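Side-chain contacts in putative capsular polysaccharide biosynthesis protein (Streptococcus pneumoniae serotype 4, PDB 6EWJ), which probably works as a pyridoxal-phosphate-dependent sugar aminotransferase of the DegT/DnrJ/EryC1 family in pneumococcal teichoic acid biosynthesis: residues 72-77 with 229-234; 294-299 with 304-309; 365-368 with 372-375. One frame throughout, in Å; residues are numbered along the deposited sequence.

Contact 1 (72-77 with 229-234); sequences LRVLEV and YKEFQI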
loop_
_atom_site.group_PDB
_atom_site.type_symbol
_atom_site.label_atom_id
_atom_site.label_comp_id
_atom_site.label_asym_id
_atom_site.label_seq_id
_atom_site.Cartn_x
_atom_site.Cartn_y
_atom_site.Cartn_z
ATOM N N LEU A 72 -1.248 3.935 -14.577
ATOM C CA LEU A 72 -0.561 5.109 -15.041
ATOM C C LEU A 72 0.931 4.929 -15.077
ATOM O O LEU A 72 1.575 5.380 -16.017
ATOM C CB LEU A 72 -0.929 6.333 -14.200
ATOM C CG LEU A 72 -2.380 6.779 -14.200
ATOM C CD1 LEU A 72 -2.470 8.078 -13.399
ATOM C CD2 LEU A 72 -2.927 6.962 -15.602
ATOM N N ARG A 73 1.507 4.290 -14.049
ATOM C CA ARG A 73 2.956 4.082 -14.048
ATOM C C ARG A 73 3.414 3.061 -15.106
ATOM O O ARG A 73 4.479 3.219 -15.698
ATOM C CB ARG A 73 3.481 3.715 -12.662
ATOM C CG ARG A 73 3.300 4.829 -11.657
ATOM C CD ARG A 73 3.870 4.481 -10.301
ATOM N NE ARG A 73 3.704 5.604 -9.389
ATOM C CZ ARG A 73 4.431 6.710 -9.351
ATOM N NH1 ARG A 73 5.483 6.911 -10.141
ATOM N NH2 ARG A 73 4.114 7.652 -8.463
ATOM N N VAL A 74 2.581 2.065 -15.401
ATOM C CA VAL A 74 2.908 1.071 -16.460
ATOM C C VAL A 74 2.886 1.798 -17.830
ATOM O O VAL A 74 3.806 1.661 -18.651
ATOM C CB VAL A 74 1.942 -0.112 -16.428
ATOM C CG1 VAL A 74 1.983 -0.905 -17.729
ATOM C CG2 VAL A 74 2.231 -0.995 -15.207
ATOM N N LEU A 75 1.879 2.647 -18.017
ATOM C CA LEU A 75 1.832 3.518 -19.202
ATOM C C LEU A 75 2.930 4.610 -19.283
ATOM O O LEU A 75 3.063 5.269 -20.320
ATOM C CB LEU A 75 0.447 4.160 -19.297
ATOM C CG LEU A 75 -0.705 3.192 -19.540
ATOM C CD1 LEU A 75 -2.011 3.933 -19.450
ATOM C CD2 LEU A 75 -0.563 2.470 -20.885
ATOM N N GLU A 76 3.706 4.772 -18.210
ATOM C CA GLU A 76 4.716 5.841 -18.033
ATOM C C GLU A 76 4.163 7.264 -18.270
ATOM O O GLU A 76 4.830 8.122 -18.812
ATOM C CB GLU A 76 5.965 5.550 -18.852
ATOM C CG GLU A 76 6.650 4.253 -18.429
ATOM C CD GLU A 76 7.803 3.901 -19.326
ATOM O OE1 GLU A 76 7.532 3.587 -20.455
ATOM O OE2 GLU A 76 8.992 3.922 -18.952
ATOM N N VAL A 77 2.935 7.486 -17.850
ATOM C CA VAL A 77 2.328 8.820 -17.844
ATOM C C VAL A 77 3.061 9.598 -16.742
ATOM O O VAL A 77 3.183 9.107 -15.609
ATOM C CB VAL A 77 0.798 8.740 -17.568
ATOM C CG1 VAL A 77 0.157 10.107 -17.350
ATOM C CG2 VAL A 77 0.102 8.043 -18.717
ATOM N N TYR A 229 1.393 -8.490 -16.991
ATOM C CA TYR A 229 1.152 -8.972 -15.632
ATOM C C TYR A 229 2.423 -8.845 -14.839
ATOM O O TYR A 229 2.405 -8.309 -13.747
ATOM C CB TYR A 229 0.704 -10.436 -15.626
ATOM C CG TYR A 229 0.465 -11.037 -14.244
ATOM C CD1 TYR A 229 -0.723 -10.799 -13.545
ATOM C CD2 TYR A 229 1.420 -11.831 -13.640
ATOM C CE1 TYR A 229 -0.957 -11.352 -12.307
ATOM C CE2 TYR A 229 1.200 -12.385 -12.376
ATOM C CZ TYR A 229 0.012 -12.151 -11.729
ATOM O OH TYR A 229 -0.218 -12.664 -10.475
ATOM N N LYS A 230 3.526 -9.339 -15.390
ATOM C CA LYS A 230 4.836 -9.253 -14.702
ATOM C C LYS A 230 5.287 -7.786 -14.367
ATOM O O LYS A 230 5.817 -7.523 -13.269
ATOM C CB LYS A 230 5.891 -9.999 -15.519
ATOM C CG LYS A 230 7.244 -10.090 -14.863
ATOM C CD LYS A 230 8.205 -11.057 -15.588
ATOM C CE LYS A 230 9.655 -10.785 -15.030
ATOM N NZ LYS A 230 9.808 -11.125 -13.579
ATOM N N GLU A 231 4.992 -6.834 -15.244
ATOM C CA GLU A 231 5.319 -5.407 -14.995
ATOM C C GLU A 231 4.547 -4.811 -13.813
ATOM O O GLU A 231 5.101 -4.037 -13.015
ATOM C CB GLU A 231 5.091 -4.538 -16.252
ATOM C CG GLU A 231 6.261 -4.636 -17.238
ATOM C CD GLU A 231 6.082 -3.876 -18.556
ATOM O OE1 GLU A 231 5.495 -2.791 -18.559
ATOM O OE2 GLU A 231 6.543 -4.402 -19.607
ATOM N N PHE A 232 3.277 -5.161 -13.680
ATOM C CA PHE A 232 2.487 -4.725 -12.497
ATOM C C PHE A 232 3.029 -5.329 -11.212
ATOM O O PHE A 232 3.149 -4.639 -10.172
ATOM C CB PHE A 232 1.026 -5.101 -12.615
ATOM C CG PHE A 232 0.210 -4.149 -13.420
ATOM C CD1 PHE A 232 -0.390 -3.074 -12.833
ATOM C CD2 PHE A 232 0.026 -4.344 -14.771
ATOM C CE1 PHE A 232 -1.153 -2.189 -13.595
ATOM C CE2 PHE A 232 -0.752 -3.479 -15.526
ATOM C CZ PHE A 232 -1.333 -2.395 -14.944
ATOM N N GLN A 233 3.339 -6.638 -11.280
ATOM C CA GLN A 233 3.861 -7.364 -10.130
ATOM C C GLN A 233 5.091 -6.706 -9.578
ATOM O O GLN A 233 5.180 -6.483 -8.362
ATOM C CB GLN A 233 4.160 -8.844 -10.463
ATOM C CG GLN A 233 2.928 -9.715 -10.515
ATOM C CD GLN A 233 2.064 -9.734 -9.264
ATOM O OE1 GLN A 233 0.835 -9.812 -9.372
ATOM N NE2 GLN A 233 2.667 -9.655 -8.090
ATOM N N ILE A 234 6.003 -6.367 -10.487
ATOM C CA ILE A 234 7.280 -5.753 -10.186
ATOM C C ILE A 234 7.105 -4.367 -9.537
ATOM O O ILE A 234 7.733 -4.036 -8.530
ATOM C CB ILE A 234 8.127 -5.692 -11.463
ATOM C CG1 ILE A 234 8.693 -7.082 -11.797
ATOM C CG2 ILE A 234 9.335 -4.752 -11.345
ATOM C CD1 ILE A 234 7.833 -8.285 -11.424
#

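Contact 2 (294-299 with 304-309); sequences RYDSGF and IHPLAH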
loop_
_atom_site.group_PDB
_atom_site.type_symbol
_atom_site.label_atom_id
_atom_site.label_comp_id
_atom_site.label_asym_id
_atom_site.label_seq_id
_atom_site.Cartn_x
_atom_site.Cartn_y
_atom_site.Cartn_z
ATOM N N ARG A 294 -37.363 -1.913 -5.799
ATOM C CA ARG A 294 -38.327 -1.486 -4.766
ATOM C C ARG A 294 -38.255 0.041 -4.578
ATOM O O ARG A 294 -39.285 0.737 -4.579
ATOM C CB ARG A 294 -38.096 -2.263 -3.458
ATOM C CG ARG A 294 -39.039 -1.912 -2.323
ATOM C CD ARG A 294 -38.732 -2.709 -1.077
ATOM N NE ARG A 294 -39.283 -4.040 -1.223
ATOM C CZ ARG A 294 -40.517 -4.421 -0.882
ATOM N NH1 ARG A 294 -41.382 -3.594 -0.293
ATOM N NH2 ARG A 294 -40.878 -5.659 -1.115
ATOM N N TYR A 295 -37.031 0.568 -4.495
ATOM C CA TYR A 295 -36.848 2.028 -4.456
ATOM C C TYR A 295 -37.451 2.710 -5.706
ATOM O O TYR A 295 -38.203 3.689 -5.607
ATOM C CB TYR A 295 -35.344 2.390 -4.388
ATOM C CG TYR A 295 -34.622 2.444 -3.044
ATOM C CD1 TYR A 295 -35.210 3.002 -1.919
ATOM C CD2 TYR A 295 -33.282 2.040 -2.955
ATOM C CE1 TYR A 295 -34.503 3.107 -0.712
ATOM C CE2 TYR A 295 -32.559 2.142 -1.759
ATOM C CZ TYR A 295 -33.172 2.670 -0.634
ATOM O OH TYR A 295 -32.466 2.819 0.528
ATOM N N ASP A 296 -37.062 2.202 -6.875
ATOM C CA ASP A 296 -37.545 2.733 -8.146
ATOM C C ASP A 296 -39.073 2.788 -8.190
ATOM O O ASP A 296 -39.618 3.836 -8.540
ATOM C CB ASP A 296 -37.034 1.936 -9.335
ATOM C CG ASP A 296 -35.553 2.155 -9.619
ATOM O OD1 ASP A 296 -34.880 3.082 -9.042
ATOM O OD2 ASP A 296 -35.042 1.360 -10.436
ATOM N N SER A 297 -39.769 1.715 -7.827
ATOM C CA SER A 297 -41.262 1.774 -7.846
ATOM C C SER A 297 -41.774 2.745 -6.788
ATOM O O SER A 297 -42.674 3.508 -7.038
ATOM C CB SER A 297 -41.939 0.414 -7.662
ATOM O OG SER A 297 -41.240 -0.642 -8.325
ATOM N N GLY A 298 -41.129 2.756 -5.619
ATOM C CA GLY A 298 -41.457 3.708 -4.549
ATOM C C GLY A 298 -41.353 5.196 -4.904
ATOM O O GLY A 298 -42.230 5.978 -4.539
ATOM N N PHE A 299 -40.314 5.563 -5.650
ATOM C CA PHE A 299 -40.060 6.947 -6.038
ATOM C C PHE A 299 -40.733 7.382 -7.348
ATOM O O PHE A 299 -40.698 8.553 -7.667
ATOM C CB PHE A 299 -38.550 7.230 -6.074
ATOM C CG PHE A 299 -37.883 7.087 -4.725
ATOM C CD1 PHE A 299 -38.429 7.714 -3.595
ATOM C CD2 PHE A 299 -36.729 6.333 -4.571
ATOM C CE1 PHE A 299 -37.831 7.579 -2.355
ATOM C CE2 PHE A 299 -36.139 6.181 -3.319
ATOM C CZ PHE A 299 -36.687 6.796 -2.221
ATOM N N ILE A 304 -38.325 12.802 -6.195
ATOM C CA ILE A 304 -37.079 12.042 -6.018
ATOM C C ILE A 304 -36.782 11.306 -7.316
ATOM O O ILE A 304 -37.516 10.374 -7.680
ATOM C CB ILE A 304 -37.218 11.120 -4.802
ATOM C CG1 ILE A 304 -37.325 11.986 -3.532
ATOM C CG2 ILE A 304 -36.018 10.169 -4.676
ATOM C CD1 ILE A 304 -38.249 11.424 -2.491
ATOM N N HIS A 305 -35.750 11.725 -8.023
ATOM C CA HIS A 305 -35.318 11.123 -9.305
ATOM C C HIS A 305 -34.006 10.329 -9.191
ATOM O O HIS A 305 -32.897 10.917 -9.167
ATOM C CB HIS A 305 -35.108 12.207 -10.377
ATOM C CG HIS A 305 -36.315 13.036 -10.656
ATOM N ND1 HIS A 305 -37.596 12.537 -10.614
ATOM C CD2 HIS A 305 -36.436 14.327 -11.037
ATOM C CE1 HIS A 305 -38.457 13.505 -10.892
ATOM N NE2 HIS A 305 -37.781 14.590 -11.182
ATOM N N PRO A 306 -34.098 8.996 -9.162
ATOM C CA PRO A 306 -32.870 8.173 -9.099
ATOM C C PRO A 306 -32.174 8.006 -10.442
ATOM O O PRO A 306 -32.785 8.086 -11.501
ATOM C CB PRO A 306 -33.382 6.817 -8.612
ATOM C CG PRO A 306 -34.816 6.784 -9.032
ATOM C CD PRO A 306 -35.312 8.182 -9.191
ATOM N N LEU A 307 -30.866 7.834 -10.390
ATOM C CA LEU A 307 -30.126 7.471 -11.579
ATOM C C LEU A 307 -30.571 6.063 -11.947
ATOM O O LEU A 307 -30.717 5.215 -11.041
ATOM C CB LEU A 307 -28.615 7.408 -11.349
ATOM C CG LEU A 307 -27.826 8.635 -11.032
ATOM C CD1 LEU A 307 -26.351 8.256 -11.147
ATOM C CD2 LEU A 307 -28.212 9.820 -11.909
ATOM N N ALA A 308 -30.715 5.834 -13.242
ATOM C CA ALA A 308 -31.210 4.553 -13.741
ATOM C C ALA A 308 -30.105 3.518 -13.719
ATOM O O ALA A 308 -29.009 3.746 -14.239
ATOM C CB ALA A 308 -31.800 4.687 -15.136
ATOM N N HIS A 309 -30.400 2.409 -13.052
ATOM C CA HIS A 309 -29.480 1.282 -13.000
ATOM C C HIS A 309 -29.622 0.274 -14.097
ATOM O O HIS A 309 -28.778 -0.614 -14.254
ATOM C CB HIS A 309 -29.528 0.636 -11.618
ATOM C CG HIS A 309 -28.824 1.445 -10.575
ATOM N ND1 HIS A 309 -27.454 1.420 -10.414
ATOM C CD2 HIS A 309 -29.297 2.277 -9.619
ATOM C CE1 HIS A 309 -27.112 2.185 -9.392
ATOM N NE2 HIS A 309 -28.204 2.721 -8.892
HETATM O O HOH W 1 -39.015 8.826 -9.760
#

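Contact 3 (365-368 with 372-375); sequences FDMT and KAYA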
loop_
_atom_site.group_PDB
_atom_site.type_symbol
_atom_site.label_atom_id
_atom_site.label_comp_id
_atom_site.label_asym_id
_atom_site.label_seq_id
_atom_site.Cartn_x
_atom_site.Cartn_y
_atom_site.Cartn_z
ATOM N N PHE A 365 -8.109 24.804 -10.295
ATOM C CA PHE A 365 -9.427 24.412 -10.803
ATOM C C PHE A 365 -10.549 25.233 -10.186
ATOM O O PHE A 365 -10.553 25.499 -8.986
ATOM C CB PHE A 365 -9.659 22.922 -10.622
ATOM C CG PHE A 365 -8.705 22.097 -11.410
ATOM C CD1 PHE A 365 -8.932 21.828 -12.756
ATOM C CD2 PHE A 365 -7.524 21.651 -10.834
ATOM C CE1 PHE A 365 -8.016 21.060 -13.470
ATOM C CE2 PHE A 365 -6.589 20.944 -11.563
ATOM C CZ PHE A 365 -6.828 20.648 -12.874
ATOM N N ASP A 366 -11.489 25.648 -11.020
ATOM C CA ASP A 366 -12.498 26.653 -10.629
ATOM C C ASP A 366 -13.906 26.116 -10.933
ATOM O O ASP A 366 -14.193 25.784 -12.075
ATOM C CB ASP A 366 -12.213 27.946 -11.392
ATOM C CG ASP A 366 -13.133 29.077 -11.019
ATOM O OD1 ASP A 366 -14.225 28.872 -10.447
ATOM O OD2 ASP A 366 -12.745 30.216 -11.333
ATOM N N MET A 367 -14.722 26.010 -9.893
ATOM C CA MET A 367 -16.072 25.466 -9.960
ATOM C C MET A 367 -16.950 26.113 -11.017
ATOM O O MET A 367 -17.773 25.411 -11.642
ATOM C CB MET A 367 -16.789 25.562 -8.594
ATOM C CG MET A 367 -18.067 24.710 -8.501
ATOM S SD MET A 367 -17.794 22.889 -8.512
ATOM C CE MET A 367 -17.995 22.457 -10.242
ATOM N N THR A 368 -16.740 27.412 -11.253
ATOM C CA THR A 368 -17.532 28.137 -12.264
ATOM C C THR A 368 -17.314 27.607 -13.690
ATOM O O THR A 368 -18.128 27.865 -14.566
ATOM C CB THR A 368 -17.284 29.679 -12.235
ATOM O OG1 THR A 368 -15.918 29.975 -12.582
ATOM C CG2 THR A 368 -17.597 30.267 -10.838
ATOM N N LYS A 372 -22.383 22.069 -14.769
ATOM C CA LYS A 372 -23.218 20.856 -14.811
ATOM C C LYS A 372 -22.843 19.958 -13.646
ATOM O O LYS A 372 -23.713 19.355 -12.970
ATOM C CB LYS A 372 -23.073 20.138 -16.148
ATOM C CG LYS A 372 -23.447 21.029 -17.340
ATOM C CD LYS A 372 -24.914 21.002 -17.679
ATOM C CE LYS A 372 -25.212 21.837 -18.947
ATOM N NZ LYS A 372 -24.422 23.114 -19.199
ATOM N N ALA A 373 -21.536 19.867 -13.396
ATOM C CA ALA A 373 -21.032 19.127 -12.244
ATOM C C ALA A 373 -21.616 19.667 -10.973
ATOM O O ALA A 373 -22.088 18.904 -10.117
ATOM C CB ALA A 373 -19.488 19.158 -12.190
ATOM N N TYR A 374 -21.585 20.994 -10.834
ATOM C CA TYR A 374 -22.191 21.633 -9.669
ATOM C C TYR A 374 -23.686 21.290 -9.529
ATOM O O TYR A 374 -24.167 21.043 -8.441
ATOM C CB TYR A 374 -22.013 23.161 -9.705
ATOM C CG TYR A 374 -22.477 23.766 -8.421
ATOM C CD1 TYR A 374 -21.630 23.746 -7.295
ATOM C CD2 TYR A 374 -23.760 24.325 -8.286
ATOM C CE1 TYR A 374 -22.053 24.243 -6.092
ATOM C CE2 TYR A 374 -24.183 24.834 -7.068
ATOM C CZ TYR A 374 -23.316 24.791 -5.989
ATOM O OH TYR A 374 -23.680 25.298 -4.773
ATOM N N ALA A 375 -24.412 21.392 -10.629
ATOM C CA ALA A 375 -25.866 21.271 -10.581
ATOM C C ALA A 375 -26.247 19.830 -10.212
ATOM O O ALA A 375 -27.198 19.621 -9.470
ATOM C CB ALA A 375 -26.520 21.732 -11.898
#

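Contact 1 (72-77 with 229-234)
Val-74 and Phe-232 form a buried methyl-on-ring contact between two helices, the end of 64-74 meeting the side of 225-236. Val-74 CG2 sits over the middle of one face of the phenyl ring, 3.8 Å from Phe-232 CZ, and its direction to the ring centre is 7° off the normal, a nearly vertical CH-pi contact. All six ring carbons are therefore at similar range from this one methyl. The other branch, CG1, is anti to the backbone N (chi1 163°) and points instead at the acid of Glu-231, where Val-74 CG1 lies 4.1 Å from Glu-231 OE1, a loose apolar-polar touch. That carboxylate is engaged elsewhere: OE2 pairs with Lys-163 and OE1 accepts from Trp-164. Leu-72 and Leu-75 pack on Val-131 of the seven-stranded mixed sheet (order 1-7-6-5-4-2-3) of fold type I aminotransferases, with helix 225-236 lying outside it; helix 64-74 begins at Ala-64 and Thr-65, which bind pyridoxal 5'-phosphate in another structure of this protein. Just past Val-74 the helix finishes in a Schellman motif, with Glu-76 at positive phi and Val-77 N bonded 3.1 Å to Leu-72 O. Met-228 and Leu-235 also touch Val-74 from helix 225-236.

Contact 2 (294-299 with 304-309)
With its CG lying opposite the carbonyl carbon and beside the backbone N (chi1 -63°), Phe-299 swings its ring from the end of helix 268-299 toward the strand, where the CG2 branch of Ile-304, anti to its own backbone N, extends to meet it. The methyl rides over one face of the ring but off centre: Ile-304 CG2 is 3.6 Å from Phe-299 CG and equally close to CD1, and its direction to the centroid makes 16° with the normal, a CH-pi contact shifted toward the CG-CD1 side. The second methyl stands on the same side of the ring, beyond its CD1-CE1 rim, with Ile-304 CD1 3.9 Å from Phe-299 CE1. Four loop residues join the last turn of the long helix to an edge strand of a small three-stranded antiparallel sheet, 304-306 beside 321-325 and then 380-383, part of the smaller C-terminal domain usual in fold type I aminotransferases. A water bridges the two backbones, donating to Phe-299 O at 2.7 Å and to Ile-304 O at 3.0 Å. One helical turn earlier, Asp-296 brings its carboxylate to the proline ring, with Asp-296 OD1 3.7 Å from Pro-306 CG. The oxygen's hydrogen bond is to the hydroxyl of Tyr-321, whose side chain touches both Pro-306 and Phe-299. Leu-383, on strand 380-383 at the far side of this sheet, packs on Phe-299, while Phe-401 of helix 391-409 reaches Ile-304.

Contact 3 (365-368 with 372-375)
Met-367 enters a short 3-10 segment directly after the extended Asp-366, which sets its CA 7.2 Å from that of Tyr-374, in the first turn of the helix 371-378 that follows. The methionine chain then bends at chi2 (68°) and chi3, so that CG, SD and CE in succession are laid against the helix. Met-367 CG comes first, 3.9 Å from Tyr-374 CD1 and oblique to the ring. The sulfur follows at the ring edge, with Met-367 SD 5.5 Å from the Tyr-374 centroid and 80° off the normal. Last comes the methyl, which turns back over the helix: Met-367 CE is 4.1 Å from Ala-373 CB and 3.9 Å from Tyr-374 N. Pro-353 and Leu-356 also touch the methionine. Behind it the backbone is fixed by an Asx turn, in which Thr-368 N donates to Asp-366 OD1 at 3.0 Å, reaching the oxygen from above the carboxylate plane; a weak bond from Thr-368 OG1 goes to the same oxygen. The start of the helix is held by Asp-108, whose carboxylate oxygens accept from Lys-372 N and Ala-373 N. The result is a Met-aromatic contact at the ring edge, between a loop and the helix after it, with the side chain of Ala-373 about 9 Å from that of Tyr-351, which binds pyridoxal 5'-phosphate in another structure of this protein; the chain here is without cofactor.

From the N terminus, the chain lays down strand 58-61, helix 64-74 and then the other six strands of the large mixed sheet before contact 1 closes a long loop, 151 residues between its segments, by bringing helix 225-236 back against that early helix. Contacts 2 and 3 are local closures further on, of four and three intervening residues: the first folds the end of helix 268-299 onto strand 304-306, the second folds a loop onto helix 371-378. All three follow in series, and none nests in or crosses another. Contacts 1 and 2 lie on opposite sides of the chain's centre, 40 Å between their centres, whereas contacts 2 and 3 approach to about 10 Å between nearest atoms without touching.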